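PDB 3ESL: checkpoint serine/threonine-protein kinase BUB1 from Saccharomyces cerevisiae, which phosphorylates serine and threonine residues of proteins, BUB3 among them, and signals in the spindle assembly checkpoint that delays anaphase until chromosomes are bioriented. Local coordinates for residues P148-R151 against L152-S155. Sequence-based numbering, arbitrary orientation. Where two conformers were deposited one is given.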
ATOM      1  N   PRO A 148       0.722  14.164  -7.339  1.00 29.51           N
ATOM      2  CA  PRO A 148       0.987  15.605  -7.533  1.00 33.09           C
ATOM      3  C   PRO A 148       2.474  15.937  -7.415  1.00 30.42           C
ATOM      4  O   PRO A 148       3.113  15.643  -6.391  1.00 30.74           O
ATOM      5  CB  PRO A 148       0.226  16.268  -6.383  1.00 31.76           C
ATOM      6  CG  PRO A 148       0.111  15.247  -5.341  1.00 31.57           C
ATOM      7  CD  PRO A 148       0.098  13.906  -6.023  1.00 28.92           C
ATOM      8  N   TYR A 149       3.002  16.558  -8.461  1.00 32.92           N
ATOM      9  CA  TYR A 149       4.441  16.767  -8.603  1.00 34.46           C
ATOM     10  C   TYR A 149       5.034  17.719  -7.562  1.00 33.34           C
ATOM     11  O   TYR A 149       6.070  17.423  -6.964  1.00 30.94           O
ATOM     12  CB  TYR A 149       4.746  17.254 -10.019  1.00 37.04           C
ATOM     13  CG  TYR A 149       6.214  17.288 -10.354  1.00 39.37           C
ATOM     14  CD1 TYR A 149       6.890  16.124 -10.728  1.00 38.82           C
ATOM     15  CD2 TYR A 149       6.929  18.489 -10.310  1.00 41.08           C
ATOM     16  CE1 TYR A 149       8.251  16.151 -11.040  1.00 42.42           C
ATOM     17  CE2 TYR A 149       8.291  18.527 -10.626  1.00 40.77           C
ATOM     18  CZ  TYR A 149       8.940  17.357 -10.989  1.00 41.57           C
ATOM     19  OH  TYR A 149      10.280  17.389 -11.305  1.00 41.35           O
ATOM     20  N   ASN A 150       4.386  18.862  -7.349  1.00 34.23           N
ATOM     21  CA  ASN A 150       4.928  19.869  -6.443  1.00 34.68           C
ATOM     22  C   ASN A 150       4.993  19.414  -4.993  1.00 34.02           C
ATOM     23  O   ASN A 150       5.927  19.764  -4.262  1.00 32.57           O
ATOM     24  CB  ASN A 150       4.175  21.197  -6.576  1.00 37.55           C
ATOM     25  CG  ASN A 150       4.535  21.946  -7.852  1.00 43.36           C
ATOM     26  OD1 ASN A 150       5.664  21.869  -8.343  1.00 47.72           O
ATOM     27  ND2 ASN A 150       3.575  22.683  -8.391  1.00 44.47           N
ATOM     28  N   ARG A 151       4.006  18.625  -4.576  1.00 30.27           N
ATOM     29  CA  ARG A 151       4.011  18.080  -3.227  1.00 30.10           C
ATOM     30  C   ARG A 151       5.222  17.172  -3.019  1.00 29.59           C
ATOM     31  O   ARG A 151       5.845  17.200  -1.952  1.00 30.92           O
ATOM     32  CB  ARG A 151       2.723  17.312  -2.946  1.00 29.43           C
ATOM     33  CG  ARG A 151       2.491  17.054  -1.468  1.00 32.66           C
ATOM     34  CD  ARG A 151       1.300  16.151  -1.266  1.00 33.39           C
ATOM     35  NE  ARG A 151       1.602  14.786  -1.693  1.00 32.59           N
ATOM     36  CZ  ARG A 151       0.685  13.919  -2.109  1.00 34.96           C
ATOM     37  NH1 ARG A 151      -0.591  14.283  -2.171  1.00 31.25           N
ATOM     38  NH2 ARG A 151       1.048  12.696  -2.473  1.00 28.50           N
ATOM     39  N   LEU A 152       5.543  16.373  -4.040  1.00 29.13           N
ATOM     40  CA  LEU A 152       6.706  15.483  -4.005  1.00 29.74           C
ATOM     41  C   LEU A 152       7.984  16.297  -3.790  1.00 32.04           C
ATOM     42  O   LEU A 152       8.840  15.925  -2.989  1.00 30.71           O
ATOM     43  CB  LEU A 152       6.796  14.678  -5.307  1.00 27.91           C
ATOM     44  CG  LEU A 152       7.728  13.470  -5.492  1.00 32.33           C
ATOM     45  CD1 LEU A 152       9.148  13.874  -5.873  1.00 34.95           C
ATOM     46  CD2 LEU A 152       7.707  12.525  -4.281  1.00 32.53           C
ATOM     47  N   LEU A 153       8.093  17.417  -4.500  1.00 33.23           N
ATOM     48  CA  LEU A 153       9.251  18.317  -4.353  1.00 34.73           C
ATOM     49  C   LEU A 153       9.377  18.885  -2.938  1.00 34.66           C
ATOM     50  O   LEU A 153      10.491  19.029  -2.427  1.00 37.49           O
ATOM     51  CB  LEU A 153       9.222  19.444  -5.397  1.00 35.89           C
ATOM     52  CG  LEU A 153       9.291  19.093  -6.889  1.00 37.91           C
ATOM     53  CD1 LEU A 153       9.506  20.363  -7.700  1.00 40.59           C
ATOM     54  CD2 LEU A 153      10.373  18.070  -7.221  1.00 38.90           C
ATOM     55  N   ARG A 154       8.247  19.196  -2.308  0.50 33.29           N
ATOM     56  CA  ARG A 154       8.248  19.671  -0.923  0.50 33.42           C
ATOM     57  C   ARG A 154       8.608  18.556   0.057  0.50 34.43           C
ATOM     58  O   ARG A 154       9.284  18.804   1.058  0.50 35.23           O
ATOM     59  CB  ARG A 154       6.907  20.304  -0.548  0.50 33.22           C
ATOM     60  CG  ARG A 154       6.574  21.558  -1.344  0.50 33.56           C
ATOM     61  CD  ARG A 154       5.452  22.366  -0.696  0.50 35.19           C
ATOM     62  NE  ARG A 154       4.168  21.668  -0.714  0.50 33.74           N
ATOM     63  CZ  ARG A 154       3.339  21.635  -1.755  0.50 34.50           C
ATOM     64  NH1 ARG A 154       3.649  22.255  -2.891  0.50 31.39           N
ATOM     65  NH2 ARG A 154       2.198  20.968  -1.662  0.50 35.30           N
ATOM     66  N   SER A 155       8.160  17.335  -0.236  1.00 33.19           N
ATOM     67  CA  SER A 155       8.501  16.164   0.584  1.00 31.90           C
ATOM     68  C   SER A 155      10.009  15.930   0.601  1.00 30.73           C
ATOM     69  O   SER A 155      10.594  15.622   1.649  1.00 32.92           O
ATOM     70  CB  SER A 155       7.782  14.910   0.063  1.00 32.30           C
ATOM     71  OG  SER A 155       6.387  14.970   0.334  1.00 31.63           O
TER
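Leu153 lays its isobutyl end obliquely against the ring of Tyr149, one helical turn earlier, with its CD1 3.7 Å from Tyr149 CE2 and its other methyl, CD2, 4.1 Å from Tyr149 CZ. The tyrosine ring swings alongside the following turn because its CG lies anti to the backbone N (chi1 -170°). An alanine in place of Leu153 would remove both methyls and would probably leave CE2 and CZ of the tyrosine ring without the leucine's cover, and so freer to turn. Leu153 N also donates to Tyr149 O (3.2 Å), the second in a series of i to i+4 bonds opened by a weak one from Leu152 N to Pro148 O. Pro148, preceded by a cis peptide bond, takes the N-cap position. The series continues from Arg154 N to Asn150 O and from Ser155 N to Arg151 O, the latter at 2.9 Å.

On another side of the helix, in one of two conformers and so only tentatively, Arg154 folds back toward the start of the helix, bent at chi3 (-67°), and spreads one guanidinium face over Arg151 CA and Asn150 O; its NH2 comes within 3.9 Å of Arg151 CB. Arg151 runs across it at about a right angle and turns its own guanidinium against the Pro148 ring, whose CG stands 3.4 Å above one face. In this conformer the two like charges stay apart, Arg151 NE lying 6.2 Å from Arg154 NH2.

Glu119 draws the first turns onto helix 115-127, meeting Arg151 in a salt bridge and Ser155 OG in a hydrogen bond, while Ser115 OG bonds to Pro148 O. Leu152, buried, packs on Leu138 and Ala142, so that in this all-helical, TPR-related N-terminal domain the start of helix 149-165 rests on both helix 115-127 and helix 131-143.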